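Local atomic coordinates of chloroplast pentatricopeptide repeat protein 10 (Zea mays, PDB entry 4M59), a protein that binds specific intergenic chloroplast RNA elements near atpH and psaJ and stabilises the mRNAs by acting as a barrier to exonucleases. Residues S331-M336 / R365-Y370; T357-S362 / D369-V374; S533-Y538 / E549-I554. The protein carries 4 engineered substitutions. All blocks are in the same frame, centred on the assembly; numbering follows the deposited sequence.

Contact 1: residues S331-M336 / R365-Y370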
ATOM      1  N   SER A 331      -1.111 -12.979   8.649  1.00 78.04           N
ATOM      2  CA  SER A 331      -2.257 -13.726   9.123  1.00 76.32           C
ATOM      3  C   SER A 331      -1.867 -15.118   9.537  1.00 76.49           C
ATOM      4  O   SER A 331      -2.546 -16.079   9.224  1.00 76.29           O
ATOM      5  CB  SER A 331      -3.314 -13.809   8.040  1.00 84.11           C
ATOM      6  OG  SER A 331      -2.902 -14.713   7.043  1.00 85.93           O
ATOM      7  N   ARG A 332      -0.759 -15.230  10.246  1.00 84.13           N
ATOM      8  CA  ARG A 332      -0.291 -16.534  10.669  1.00 84.60           C
ATOM      9  C   ARG A 332      -1.000 -16.935  11.936  1.00 82.47           C
ATOM     10  O   ARG A 332      -0.426 -16.924  13.011  1.00 81.68           O
ATOM     11  CB  ARG A 332       1.231 -16.538  10.834  1.00 89.08           C
ATOM     12  CG  ARG A 332       1.976 -16.695   9.504  1.00 92.30           C
ATOM     13  CD  ARG A 332       3.300 -15.960   9.473  0.62 93.71           C
ATOM     14  NE  ARG A 332       4.423 -16.752   9.966  0.57 94.66           N
ATOM     15  CZ  ARG A 332       5.394 -17.233   9.204  1.00 98.02           C
ATOM     16  NH1 ARG A 332       6.374 -17.939   9.745  0.53 98.35           N
ATOM     17  NH2 ARG A 332       5.388 -17.009   7.903  1.00101.01           N
ATOM     18  N   PHE A 333      -2.273 -17.288  11.793  1.00 77.26           N
ATOM     19  CA  PHE A 333      -3.154 -17.569  12.920  1.00 75.63           C
ATOM     20  C   PHE A 333      -2.582 -18.505  13.984  1.00 75.32           C
ATOM     21  O   PHE A 333      -2.451 -18.124  15.147  1.00 74.15           O
ATOM     22  CB  PHE A 333      -4.496 -18.108  12.424  1.00 71.76           C
ATOM     23  CG  PHE A 333      -5.138 -17.252  11.371  1.00 71.90           C
ATOM     24  CD1 PHE A 333      -4.969 -15.877  11.384  1.00 71.83           C
ATOM     25  CD2 PHE A 333      -5.907 -17.818  10.370  1.00 72.14           C
ATOM     26  CE1 PHE A 333      -5.557 -15.087  10.419  1.00 72.10           C
ATOM     27  CE2 PHE A 333      -6.500 -17.032   9.401  1.00 72.42           C
ATOM     28  CZ  PHE A 333      -6.322 -15.662   9.424  1.00 72.48           C
ATOM     29  N   THR A 334      -2.260 -19.736  13.597  1.00 74.01           N
ATOM     30  CA  THR A 334      -1.879 -20.744  14.566  1.00 73.68           C
ATOM     31  C   THR A 334      -0.714 -20.334  15.438  1.00 73.23           C
ATOM     32  O   THR A 334      -0.726 -20.554  16.636  1.00 71.66           O
ATOM     33  CB  THR A 334      -1.551 -22.040  13.870  1.00 82.91           C
ATOM     34  OG1 THR A 334      -2.694 -22.461  13.122  1.00 82.64           O
ATOM     35  CG2 THR A 334      -1.225 -23.095  14.869  1.00 82.60           C
ATOM     36  N   VAL A 335       0.292 -19.728  14.827  1.00 69.26           N
ATOM     37  CA  VAL A 335       1.463 -19.260  15.552  1.00 68.64           C
ATOM     38  C   VAL A 335       1.133 -18.050  16.413  1.00 66.60           C
ATOM     39  O   VAL A 335       1.657 -17.892  17.505  1.00 65.16           O
ATOM     40  CB  VAL A 335       2.609 -18.932  14.581  1.00 70.43           C
ATOM     41  CG1 VAL A 335       3.497 -17.863  15.132  1.00 69.28           C
ATOM     42  CG2 VAL A 335       3.411 -20.168  14.288  1.00 72.51           C
ATOM     43  N   MET A 336       0.247 -17.200  15.922  1.00 63.41           N
ATOM     44  CA  MET A 336      -0.230 -16.089  16.711  1.00 62.09           C
ATOM     45  C   MET A 336      -0.870 -16.602  17.985  1.00 60.67           C
ATOM     46  O   MET A 336      -0.660 -16.067  19.057  1.00 59.68           O
ATOM     47  CB  MET A 336      -1.212 -15.257  15.903  1.00 63.35           C
ATOM     48  CG  MET A 336      -0.583 -14.500  14.769  1.00 64.53           C
ATOM     49  SD  MET A 336      -1.728 -13.645  13.711  1.00 64.90           S
ATOM     50  CE  MET A 336      -2.050 -12.213  14.693  1.00 63.93           C
ATOM     51  N   ARG A 365      -8.599 -17.512   4.820  1.00 76.64           N
ATOM     52  CA  ARG A 365      -9.368 -18.726   5.063  1.00 75.76           C
ATOM     53  C   ARG A 365      -9.170 -19.222   6.489  1.00 74.03           C
ATOM     54  O   ARG A 365      -8.046 -19.301   6.975  1.00 73.96           O
ATOM     55  CB  ARG A 365      -8.964 -19.816   4.072  1.00 72.44           C
ATOM     56  CG  ARG A 365     -10.048 -20.845   3.798  1.00 72.27           C
ATOM     57  CD  ARG A 365      -9.459 -22.233   3.654  1.00 72.31           C
ATOM     58  NE  ARG A 365      -9.429 -22.674   2.264  1.00 74.12           N
ATOM     59  CZ  ARG A 365     -10.078 -23.735   1.803  1.00 74.33           C
ATOM     60  NH1 ARG A 365     -10.812 -24.471   2.625  1.00 72.89           N
ATOM     61  NH2 ARG A 365      -9.992 -24.062   0.521  1.00 76.17           N
ATOM     62  N   GLY A 366     -10.272 -19.564   7.152  1.00 57.72           N
ATOM     63  CA  GLY A 366     -10.221 -20.069   8.508  1.00 56.58           C
ATOM     64  C   GLY A 366     -10.030 -18.978   9.543  1.00 55.99           C
ATOM     65  O   GLY A 366      -9.633 -19.246  10.674  1.00 55.46           O
ATOM     66  N   MET A 367     -10.318 -17.741   9.150  1.00 57.87           N
ATOM     67  CA  MET A 367     -10.161 -16.602  10.046  1.00 57.46           C
ATOM     68  C   MET A 367     -11.266 -16.553  11.093  1.00 57.11           C
ATOM     69  O   MET A 367     -11.055 -16.087  12.210  1.00 56.87           O
ATOM     70  CB  MET A 367     -10.140 -15.298   9.246  1.00 58.41           C
ATOM     71  CG  MET A 367     -10.329 -14.049  10.093  1.00 58.08           C
ATOM     72  SD  MET A 367     -10.108 -12.525   9.162  1.00 58.92           S
ATOM     73  CE  MET A 367     -10.588 -11.311  10.387  1.00 58.46           C
ATOM     74  N   GLU A 368     -12.448 -17.037  10.726  1.00 70.93           N
ATOM     75  CA  GLU A 368     -13.596 -17.012  11.623  1.00 71.15           C
ATOM     76  C   GLU A 368     -13.341 -17.793  12.907  1.00 70.66           C
ATOM     77  O   GLU A 368     -13.747 -17.369  13.988  1.00 70.94           O
ATOM     78  CB  GLU A 368     -14.836 -17.557  10.918  1.00 72.84           C
ATOM     79  CG  GLU A 368     -16.006 -17.819  11.851  1.00 73.32           C
ATOM     80  CD  GLU A 368     -17.184 -18.458  11.142  1.00 74.04           C
ATOM     81  OE1 GLU A 368     -18.160 -18.823  11.827  1.00 74.50           O
ATOM     82  OE2 GLU A 368     -17.134 -18.595   9.904  1.00 74.33           O
ATOM     83  N   ASP A 369     -12.675 -18.934  12.787  1.00 59.90           N
ATOM     84  CA  ASP A 369     -12.407 -19.768  13.933  1.00 59.42           C
ATOM     85  C   ASP A 369     -11.330 -19.148  14.767  1.00 59.15           C
ATOM     86  O   ASP A 369     -11.305 -19.297  15.975  1.00 58.77           O
ATOM     87  CB  ASP A 369     -11.969 -21.143  13.476  1.00 62.77           C
ATOM     88  CG  ASP A 369     -11.904 -22.116  14.591  1.00 62.27           C
ATOM     89  OD1 ASP A 369     -12.791 -22.082  15.447  1.00 62.04           O
ATOM     90  OD2 ASP A 369     -10.958 -22.913  14.620  1.00 62.20           O
ATOM     91  N   TYR A 370     -10.431 -18.442  14.109  1.00 50.38           N
ATOM     92  CA  TYR A 370      -9.363 -17.753  14.788  1.00 50.24           C
ATOM     93  C   TYR A 370      -9.942 -16.713  15.704  1.00 50.41           C
ATOM     94  O   TYR A 370      -9.670 -16.705  16.884  1.00 50.07           O
ATOM     95  CB  TYR A 370      -8.444 -17.121  13.762  1.00 51.99           C
ATOM     96  CG  TYR A 370      -7.505 -16.066  14.278  1.00 51.98           C
ATOM     97  CD1 TYR A 370      -6.316 -16.392  14.880  1.00 51.85           C
ATOM     98  CD2 TYR A 370      -7.797 -14.739  14.114  1.00 52.18           C
ATOM     99  CE1 TYR A 370      -5.470 -15.425  15.321  1.00 51.80           C
ATOM    100  CE2 TYR A 370      -6.955 -13.779  14.555  1.00 52.19           C
ATOM    101  CZ  TYR A 370      -5.801 -14.119  15.151  1.00 51.98           C
ATOM    102  OH  TYR A 370      -4.986 -13.125  15.579  1.00 51.98           O
TER
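The rings of Phe-333 and Tyr-370 form an offset stack, with centroids 4.6 Å apart and planes inclined by 28°. Phe-333 CD1 lies over the centre of the Tyr-370 ring, 3.7 Å above its plane. In return, Tyr-370 CB covers one face of the Phe-333 ring toward its rim, and Ser-331 O sits on the opposite face, also near the rim. At the Phe-333 edge, in plane, Arg-365 O lies 3.7 Å from CE2. Met-367 CB packs 3.8 Å from Phe-333 CZ, while the rest of its chain leads away. Tyr-370 has CG anti to its backbone N (chi1 164°), which starts its side chain toward Phe-333; the two side chains cross at about a right angle. This is packing between successive pentatricopeptide repeats, helix 333-346 of one meeting the start of helix 367-380 of the next; no hydrogen bond crosses it. Met-336 adds a Met-aromatic contact, its SD 5.2 Å from the Tyr-370 centroid in an oblique approach, while the Tyr-370 hydroxyl is hydrogen-bonded to Met-358 O. The positive phi of Ser-331 ends the preceding helix in a Schellman motif, and Arg-332 then stands at the N-cap position of helix 333-346. The Arg-365 guanidinium forms a salt bridge with an RNA phosphate.

Contact 2: residues T357-S362 / D369-V374. Engineered in segment 357-362: Ser-362 (natural residue Cys). With PO4 (phosphate ion), chain E.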
ATOM      1  N   THR A 357      -4.512  -6.101  18.233  1.00 55.85           N
ATOM      2  CA  THR A 357      -3.530  -6.519  17.277  1.00 54.90           C
ATOM      3  C   THR A 357      -3.983  -7.856  16.745  1.00 54.48           C
ATOM      4  O   THR A 357      -3.928  -8.105  15.555  1.00 54.30           O
ATOM      5  CB  THR A 357      -2.162  -6.627  17.937  1.00 53.86           C
ATOM      6  OG1 THR A 357      -1.806  -5.362  18.490  1.00 54.38           O
ATOM      7  CG2 THR A 357      -1.126  -7.003  16.952  1.00 53.41           C
ATOM      8  N   MET A 358      -4.452  -8.718  17.641  1.00 59.16           N
ATOM      9  CA  MET A 358      -4.872 -10.059  17.252  1.00 58.73           C
ATOM     10  C   MET A 358      -6.097 -10.066  16.341  1.00 59.01           C
ATOM     11  O   MET A 358      -6.301 -11.010  15.585  1.00 58.72           O
ATOM     12  CB  MET A 358      -5.123 -10.921  18.490  1.00 63.93           C
ATOM     13  CG  MET A 358      -3.914 -11.054  19.399  1.00 63.35           C
ATOM     14  SD  MET A 358      -3.314 -12.748  19.539  1.00 62.14           S
ATOM     15  CE  MET A 358      -3.427 -13.301  17.843  1.00 62.53           C
ATOM     16  N   LEU A 359      -6.915  -9.017  16.407  1.00 64.95           N
ATOM     17  CA  LEU A 359      -8.122  -8.973  15.604  1.00 65.17           C
ATOM     18  C   LEU A 359      -7.974  -8.077  14.391  1.00 64.93           C
ATOM     19  O   LEU A 359      -8.895  -7.933  13.599  1.00 65.08           O
ATOM     20  CB  LEU A 359      -9.291  -8.485  16.438  1.00 63.12           C
ATOM     21  CG  LEU A 359      -9.531  -9.224  17.733  1.00 63.81           C
ATOM     22  CD1 LEU A 359     -10.604  -8.519  18.470  1.00 65.76           C
ATOM     23  CD2 LEU A 359      -9.939 -10.619  17.429  1.00 63.12           C
ATOM     24  N   ALA A 360      -6.810  -7.470  14.253  1.00 91.07           N
ATOM     25  CA  ALA A 360      -6.547  -6.601  13.131  1.00 91.15           C
ATOM     26  C   ALA A 360      -5.948  -7.415  12.018  1.00 91.29           C
ATOM     27  O   ALA A 360      -5.283  -6.886  11.141  1.00 91.90           O
ATOM     28  CB  ALA A 360      -5.604  -5.530  13.534  1.00 77.68           C
ATOM     29  N   VAL A 361      -6.156  -8.725  12.087  1.00 70.77           N
ATOM     30  CA  VAL A 361      -5.515  -9.662  11.174  1.00 71.28           C
ATOM     31  C   VAL A 361      -6.016  -9.521   9.743  1.00 72.26           C
ATOM     32  O   VAL A 361      -7.103  -9.001   9.497  1.00 72.28           O
ATOM     33  CB  VAL A 361      -5.690 -11.117  11.643  1.00 66.51           C
ATOM     34  CG1 VAL A 361      -7.101 -11.606  11.361  1.00 66.34           C
ATOM     35  CG2 VAL A 361      -4.658 -12.018  10.983  1.00 67.33           C
ATOM     36  N   SER A 362      -5.205  -9.991   8.802  0.60 69.53           N
ATOM     37  CA  SER A 362      -5.534  -9.913   7.385  0.60 71.29           C
ATOM     38  C   SER A 362      -6.522 -11.004   6.990  0.60 71.22           C
ATOM     39  O   SER A 362      -6.288 -12.184   7.243  0.60 70.78           O
ATOM     40  CB  SER A 362      -4.268 -10.020   6.544  0.60 88.14           C
ATOM     41  OG  SER A 362      -3.113  -9.945   7.361  0.60 87.65           O
ATOM     42  N   ASP A 369     -12.675 -18.934  12.787  1.00 59.90           N
ATOM     43  CA  ASP A 369     -12.407 -19.768  13.933  1.00 59.42           C
ATOM     44  C   ASP A 369     -11.330 -19.148  14.767  1.00 59.15           C
ATOM     45  O   ASP A 369     -11.305 -19.297  15.975  1.00 58.77           O
ATOM     46  CB  ASP A 369     -11.969 -21.143  13.476  1.00 62.77           C
ATOM     47  CG  ASP A 369     -11.904 -22.116  14.591  1.00 62.27           C
ATOM     48  OD1 ASP A 369     -12.791 -22.082  15.447  1.00 62.04           O
ATOM     49  OD2 ASP A 369     -10.958 -22.913  14.620  1.00 62.20           O
ATOM     50  N   TYR A 370     -10.431 -18.442  14.109  1.00 50.38           N
ATOM     51  CA  TYR A 370      -9.363 -17.753  14.788  1.00 50.24           C
ATOM     52  C   TYR A 370      -9.942 -16.713  15.704  1.00 50.41           C
ATOM     53  O   TYR A 370      -9.670 -16.705  16.884  1.00 50.07           O
ATOM     54  CB  TYR A 370      -8.444 -17.121  13.762  1.00 51.99           C
ATOM     55  CG  TYR A 370      -7.505 -16.066  14.278  1.00 51.98           C
ATOM     56  CD1 TYR A 370      -6.316 -16.392  14.880  1.00 51.85           C
ATOM     57  CD2 TYR A 370      -7.797 -14.739  14.114  1.00 52.18           C
ATOM     58  CE1 TYR A 370      -5.470 -15.425  15.321  1.00 51.80           C
ATOM     59  CE2 TYR A 370      -6.955 -13.779  14.555  1.00 52.19           C
ATOM     60  CZ  TYR A 370      -5.801 -14.119  15.151  1.00 51.98           C
ATOM     61  OH  TYR A 370      -4.986 -13.125  15.579  1.00 51.98           O
ATOM     62  N   VAL A 371     -10.771 -15.848  15.148  1.00 48.61           N
ATOM     63  CA  VAL A 371     -11.408 -14.800  15.909  1.00 49.37           C
ATOM     64  C   VAL A 371     -12.202 -15.358  17.062  1.00 49.55           C
ATOM     65  O   VAL A 371     -12.241 -14.787  18.134  1.00 49.98           O
ATOM     66  CB  VAL A 371     -12.336 -13.996  15.019  1.00 53.77           C
ATOM     67  CG1 VAL A 371     -12.942 -12.857  15.785  1.00 55.06           C
ATOM     68  CG2 VAL A 371     -11.579 -13.470  13.845  1.00 53.27           C
ATOM     69  N   THR A 372     -12.834 -16.491  16.839  1.00 49.83           N
ATOM     70  CA  THR A 372     -13.567 -17.137  17.894  1.00 49.57           C
ATOM     71  C   THR A 372     -12.596 -17.603  18.942  1.00 48.34           C
ATOM     72  O   THR A 372     -12.877 -17.544  20.123  1.00 47.99           O
ATOM     73  CB  THR A 372     -14.349 -18.315  17.360  1.00 49.16           C
ATOM     74  OG1 THR A 372     -15.185 -17.882  16.289  1.00 50.23           O
ATOM     75  CG2 THR A 372     -15.216 -18.878  18.430  1.00 48.73           C
ATOM     76  N   ARG A 373     -11.431 -18.052  18.505  1.00 62.81           N
ATOM     77  CA  ARG A 373     -10.442 -18.577  19.425  1.00 61.63           C
ATOM     78  C   ARG A 373      -9.776 -17.476  20.214  1.00 61.66           C
ATOM     79  O   ARG A 373      -9.260 -17.712  21.288  1.00 60.67           O
ATOM     80  CB  ARG A 373      -9.404 -19.398  18.676  1.00 65.10           C
ATOM     81  CG  ARG A 373      -8.906 -20.578  19.448  1.00 64.05           C
ATOM     82  CD  ARG A 373     -10.057 -21.458  19.875  1.00 63.59           C
ATOM     83  NE  ARG A 373     -10.641 -22.239  18.791  1.00 64.34           N
ATOM     84  CZ  ARG A 373     -11.929 -22.554  18.711  1.00 64.46           C
ATOM     85  NH1 ARG A 373     -12.782 -22.139  19.631  1.00 64.01           N
ATOM     86  NH2 ARG A 373     -12.372 -23.270  17.700  1.00 65.10           N
ATOM     87  N   VAL A 374      -9.793 -16.271  19.669  1.00 46.19           N
ATOM     88  CA  VAL A 374      -9.253 -15.105  20.336  1.00 46.64           C
ATOM     89  C   VAL A 374     -10.253 -14.568  21.315  1.00 47.52           C
ATOM     90  O   VAL A 374      -9.937 -14.278  22.456  1.00 47.44           O
ATOM     91  CB  VAL A 374      -8.967 -13.997  19.337  1.00 47.58           C
ATOM     92  CG1 VAL A 374      -8.624 -12.738  20.048  1.00 48.41           C
ATOM     93  CG2 VAL A 374      -7.853 -14.384  18.430  1.00 46.90           C
TER
HETATM   94  P   PO4 E 801     -15.048 -26.248  15.768  1.00 82.86           P
HETATM   95  O1  PO4 E 801     -14.094 -25.536  16.697  1.00 82.86           O
HETATM   96  O2  PO4 E 801     -14.406 -26.400  14.409  1.00 82.86           O
HETATM   97  O3  PO4 E 801     -15.371 -27.612  16.328  1.00 82.86           O
HETATM   98  O4  PO4 E 801     -16.319 -25.444  15.637  1.00 82.86           O
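Tyr-370 OH donates a hydrogen bond to Met-358 O, modelled very short at 2.5 Å; the hydroxyl is crowded by a neighbouring atom, so the length is doubtful, although the acceptor plainly lies at the ring edge and in its plane. Val-361 CG1 approaches the same ring obliquely, 3.9 Å from Tyr-370 CE2. Val-374 CG2 covers one ring face toward the rim, 3.9 Å above the plane. Leu-359 crosses Val-374 obliquely, its CD2 packing 3.6 Å from Val-374 CG1 and 4.1 Å from Val-371 CG1. Leu-359 has CG anti to its carbonyl carbon (chi1 -53°), and CD1 continues the chain in extended form (chi2 174°). A phenylalanine at Tyr-370 would probably leave the backbone Met-358 O without this hydroxyl donor. Farther out, Arg-373 NH2 forms a salt bridge of 2.6 Å with Asp-369 OD1 and a weak hydrogen bond to O1 of a phosphate ion, probably from the crystallisation liquor, which Arg-121 of the second subunit also binds. Both segments belong to one pentatricopeptide repeat, so the contact joins the two helices of its hairpin, 352-359 and 367-380. Helix 333-346 touches Met-358, Val-361 and Tyr-370, whereas helix 387-400 packs on Leu-359 and Val-371.

Contact 3: residues S533-Y538 / E549-I554; sequences SMLSIY and EVFDSI
Val-550 has CG1 anti to its backbone N (chi1 175°), which leaves CG2 beside that N, while Tyr-538 has CG anti to its carbonyl carbon (chi1 -72°) and its ring rotated to a chi2 of -24°. The valine methyl CG2 meets the tyrosine ring 3.7 Å from Tyr-538 CE2 and 3.9 Å from CD2. CG2 lies in the ring plane, so the tyrosine presents its edge; the two side chains cross at about a right angle. Val-550 also meets two other residues of helix 528-539: its CG1 lies 4.3 Å from Met-534 CB, and its CB lies 4.4 Å from Leu-535 CD1. Met-534 takes part through CB, since the end of its chain leads away; its side chain also touches helix 509-519. The segments belong to the antiparallel helix pair of a single pentatricopeptide repeat, the helical hairpin from which such proteins are built. Their axes approach to 9.5 Å, with 163° between the N-to-C directions, and the closest CA atoms are those of Leu-535 and Val-550. No hydrogen bond crosses, so the interface rests on apolar packing. Leu-535 CD2 also reaches the edge of the Phe-551 ring near its plane, 4.4 Å from CD1. Both Leu-535 and Phe-551 touch Thr-565 of helix 563-575 in the following repeat. The Tyr-538 hydroxyl is hydrogen-bonded to Glu-513 in the preceding repeat. Ser-536 packs on a sugar of the bound RNA.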
ATOM      1  N   SER A 533     -13.786  -3.080 -17.564  1.00 82.48           N
ATOM      2  CA  SER A 533     -15.197  -3.317 -17.389  1.00 82.26           C
ATOM      3  C   SER A 533     -15.951  -2.662 -18.514  1.00 79.86           C
ATOM      4  O   SER A 533     -16.864  -3.240 -19.079  1.00 78.22           O
ATOM      5  CB  SER A 533     -15.662  -2.695 -16.101  1.00109.99           C
ATOM      6  OG  SER A 533     -16.278  -1.467 -16.403  1.00109.35           O
ATOM      7  N   MET A 534     -15.569  -1.441 -18.843  1.00 71.83           N
ATOM      8  CA  MET A 534     -16.212  -0.750 -19.939  1.00 70.43           C
ATOM      9  C   MET A 534     -15.941  -1.477 -21.226  1.00 69.05           C
ATOM     10  O   MET A 534     -16.747  -1.464 -22.135  1.00 68.69           O
ATOM     11  CB  MET A 534     -15.730   0.685 -20.033  1.00 72.34           C
ATOM     12  CG  MET A 534     -16.042   1.494 -18.818  1.00 74.38           C
ATOM     13  SD  MET A 534     -17.784   1.594 -18.474  1.00 74.30           S
ATOM     14  CE  MET A 534     -18.281   2.715 -19.753  1.00 72.89           C
ATOM     15  N   LEU A 535     -14.799  -2.128 -21.300  1.00 85.78           N
ATOM     16  CA  LEU A 535     -14.441  -2.801 -22.523  1.00 85.23           C
ATOM     17  C   LEU A 535     -15.238  -4.067 -22.688  1.00 84.66           C
ATOM     18  O   LEU A 535     -15.607  -4.428 -23.790  1.00 85.19           O
ATOM     19  CB  LEU A 535     -12.964  -3.132 -22.527  1.00 85.92           C
ATOM     20  CG  LEU A 535     -12.474  -3.732 -23.829  1.00 86.08           C
ATOM     21  CD1 LEU A 535     -12.711  -2.745 -24.906  1.00 87.34           C
ATOM     22  CD2 LEU A 535     -11.018  -4.045 -23.719  1.00 85.91           C
ATOM     23  N   SER A 536     -15.502  -4.741 -21.578  1.00 67.10           N
ATOM     24  CA  SER A 536     -16.207  -6.006 -21.627  1.00 66.46           C
ATOM     25  C   SER A 536     -17.691  -5.812 -21.805  1.00 66.44           C
ATOM     26  O   SER A 536     -18.358  -6.630 -22.417  1.00 66.45           O
ATOM     27  CB  SER A 536     -15.958  -6.812 -20.365  1.00 74.12           C
ATOM     28  OG  SER A 536     -16.653  -8.035 -20.419  1.00 73.39           O
ATOM     29  N   ILE A 537     -18.217  -4.724 -21.270  1.00 62.51           N
ATOM     30  CA  ILE A 537     -19.631  -4.465 -21.414  1.00 62.55           C
ATOM     31  C   ILE A 537     -19.961  -4.069 -22.844  1.00 63.61           C
ATOM     32  O   ILE A 537     -20.981  -4.476 -23.376  1.00 64.60           O
ATOM     33  CB  ILE A 537     -20.134  -3.426 -20.397  1.00 60.63           C
ATOM     34  CG1 ILE A 537     -21.652  -3.370 -20.419  1.00 60.33           C
ATOM     35  CG2 ILE A 537     -19.566  -2.068 -20.664  1.00 61.25           C
ATOM     36  CD1 ILE A 537     -22.294  -4.688 -20.162  1.00 59.86           C
ATOM     37  N   TYR A 538     -19.089  -3.295 -23.471  1.00 70.00           N
ATOM     38  CA  TYR A 538     -19.307  -2.893 -24.849  1.00 72.12           C
ATOM     39  C   TYR A 538     -19.122  -4.099 -25.731  1.00 73.86           C
ATOM     40  O   TYR A 538     -19.783  -4.247 -26.751  1.00 77.07           O
ATOM     41  CB  TYR A 538     -18.318  -1.804 -25.265  1.00 72.77           C
ATOM     42  CG  TYR A 538     -18.549  -0.446 -24.655  1.00 72.00           C
ATOM     43  CD1 TYR A 538     -19.794  -0.068 -24.193  1.00 71.61           C
ATOM     44  CD2 TYR A 538     -17.518   0.457 -24.541  1.00 71.94           C
ATOM     45  CE1 TYR A 538     -19.992   1.169 -23.637  1.00 71.21           C
ATOM     46  CE2 TYR A 538     -17.714   1.694 -23.982  1.00 71.76           C
ATOM     47  CZ  TYR A 538     -18.951   2.043 -23.534  1.00 71.46           C
ATOM     48  OH  TYR A 538     -19.135   3.280 -22.985  1.00 71.60           O
ATOM     49  N   GLU A 549     -12.377   2.374 -28.733  1.00112.56           N
ATOM     50  CA  GLU A 549     -12.020   3.696 -28.282  1.00111.56           C
ATOM     51  C   GLU A 549     -11.566   3.627 -26.849  1.00109.53           C
ATOM     52  O   GLU A 549     -10.708   4.385 -26.433  1.00108.99           O
ATOM     53  CB  GLU A 549     -13.202   4.651 -28.414  1.00124.06           C
ATOM     54  CG  GLU A 549     -12.862   5.950 -29.113  1.00124.89           C
ATOM     55  CD  GLU A 549     -14.057   6.870 -29.213  1.00125.57           C
ATOM     56  OE1 GLU A 549     -15.127   6.511 -28.686  1.00124.52           O
ATOM     57  OE2 GLU A 549     -13.931   7.952 -29.816  1.00127.92           O
ATOM     58  N   VAL A 550     -12.135   2.691 -26.114  1.00 86.47           N
ATOM     59  CA  VAL A 550     -11.751   2.496 -24.734  0.77 85.26           C
ATOM     60  C   VAL A 550     -10.366   1.893 -24.638  0.73 84.84           C
ATOM     61  O   VAL A 550      -9.556   2.317 -23.855  0.58 84.52           O
ATOM     62  CB  VAL A 550     -12.747   1.601 -24.015  0.34 84.78           C
ATOM     63  CG1 VAL A 550     -12.299   1.307 -22.631  1.00 84.48           C
ATOM     64  CG2 VAL A 550     -14.056   2.263 -23.962  1.00 85.00           C
ATOM     65  N   PHE A 551     -10.111   0.907 -25.468  1.00 80.69           N
ATOM     66  CA  PHE A 551      -8.833   0.224 -25.504  1.00 80.25           C
ATOM     67  C   PHE A 551      -7.683   1.180 -25.767  1.00 80.31           C
ATOM     68  O   PHE A 551      -6.662   1.140 -25.094  1.00 79.44           O
ATOM     69  CB  PHE A 551      -8.859  -0.848 -26.581  1.00 79.55           C
ATOM     70  CG  PHE A 551      -7.599  -1.640 -26.685  1.00 79.09           C
ATOM     71  CD1 PHE A 551      -7.364  -2.699 -25.852  1.00 77.76           C
ATOM     72  CD2 PHE A 551      -6.663  -1.342 -27.639  1.00 80.09           C
ATOM     73  CE1 PHE A 551      -6.223  -3.422 -25.958  1.00 77.26           C
ATOM     74  CE2 PHE A 551      -5.520  -2.070 -27.743  1.00 79.53           C
ATOM     75  CZ  PHE A 551      -5.301  -3.107 -26.903  1.00 78.01           C
ATOM     76  N   ASP A 552      -7.847   2.038 -26.756  1.00123.15           N
ATOM     77  CA  ASP A 552      -6.800   2.979 -27.079  1.00124.39           C
ATOM     78  C   ASP A 552      -6.693   3.976 -25.960  1.00124.51           C
ATOM     79  O   ASP A 552      -5.609   4.370 -25.569  1.00125.38           O
ATOM     80  CB  ASP A 552      -7.117   3.688 -28.386  1.00137.97           C
ATOM     81  CG  ASP A 552      -7.277   2.726 -29.538  1.00138.50           C
ATOM     82  OD1 ASP A 552      -6.916   1.546 -29.382  1.00137.82           O
ATOM     83  OD2 ASP A 552      -7.750   3.157 -30.613  1.00140.58           O
ATOM     84  N   SER A 553      -7.834   4.362 -25.427  1.00 91.93           N
ATOM     85  CA  SER A 553      -7.852   5.315 -24.349  1.00 92.30           C
ATOM     86  C   SER A 553      -7.231   4.736 -23.110  1.00 91.15           C
ATOM     87  O   SER A 553      -6.917   5.460 -22.184  1.00 91.92           O
ATOM     88  CB  SER A 553      -9.266   5.762 -24.051  1.00 88.95           C
ATOM     89  OG  SER A 553      -9.586   6.918 -24.797  1.00 90.93           O
ATOM     90  N   ILE A 554      -7.078   3.421 -23.077  1.00105.90           N
ATOM     91  CA  ILE A 554      -6.320   2.794 -22.017  1.00105.54           C
ATOM     92  C   ILE A 554      -4.880   3.088 -22.337  1.00106.56           C
ATOM     93  O   ILE A 554      -4.098   3.459 -21.469  1.00107.35           O
ATOM     94  CB  ILE A 554      -6.507   1.271 -22.010  1.00102.47           C
ATOM     95  CG1 ILE A 554      -7.883   0.896 -21.476  1.00103.04           C
ATOM     96  CG2 ILE A 554      -5.451   0.586 -21.168  1.00102.43           C
ATOM     97  CD1 ILE A 554      -8.143  -0.572 -21.494  1.00102.65           C
TER

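From the N terminus, contact 1 opens at 331-336 and closes at 365-370, across 28 intervening residues that hold the rest of helix 333-346 and all of helix 352-359. Contact 2 opens inside that loop, at 357-362, and closes at 369-374, so the two overlap along the chain and end on the same helix, 367-380, sharing Asp-369 and Tyr-370. Their centres are 6 Å apart, and they touch directly, with Met-336 CB 3.5 Å from Met-358 CE. Contact 1 joins neighbouring repeats, contact 2 the helices of one. Contact 3 follows in series, closing only the short connection within a later repeat; its centre lies about 40 Å from that of contact 1, with no touch.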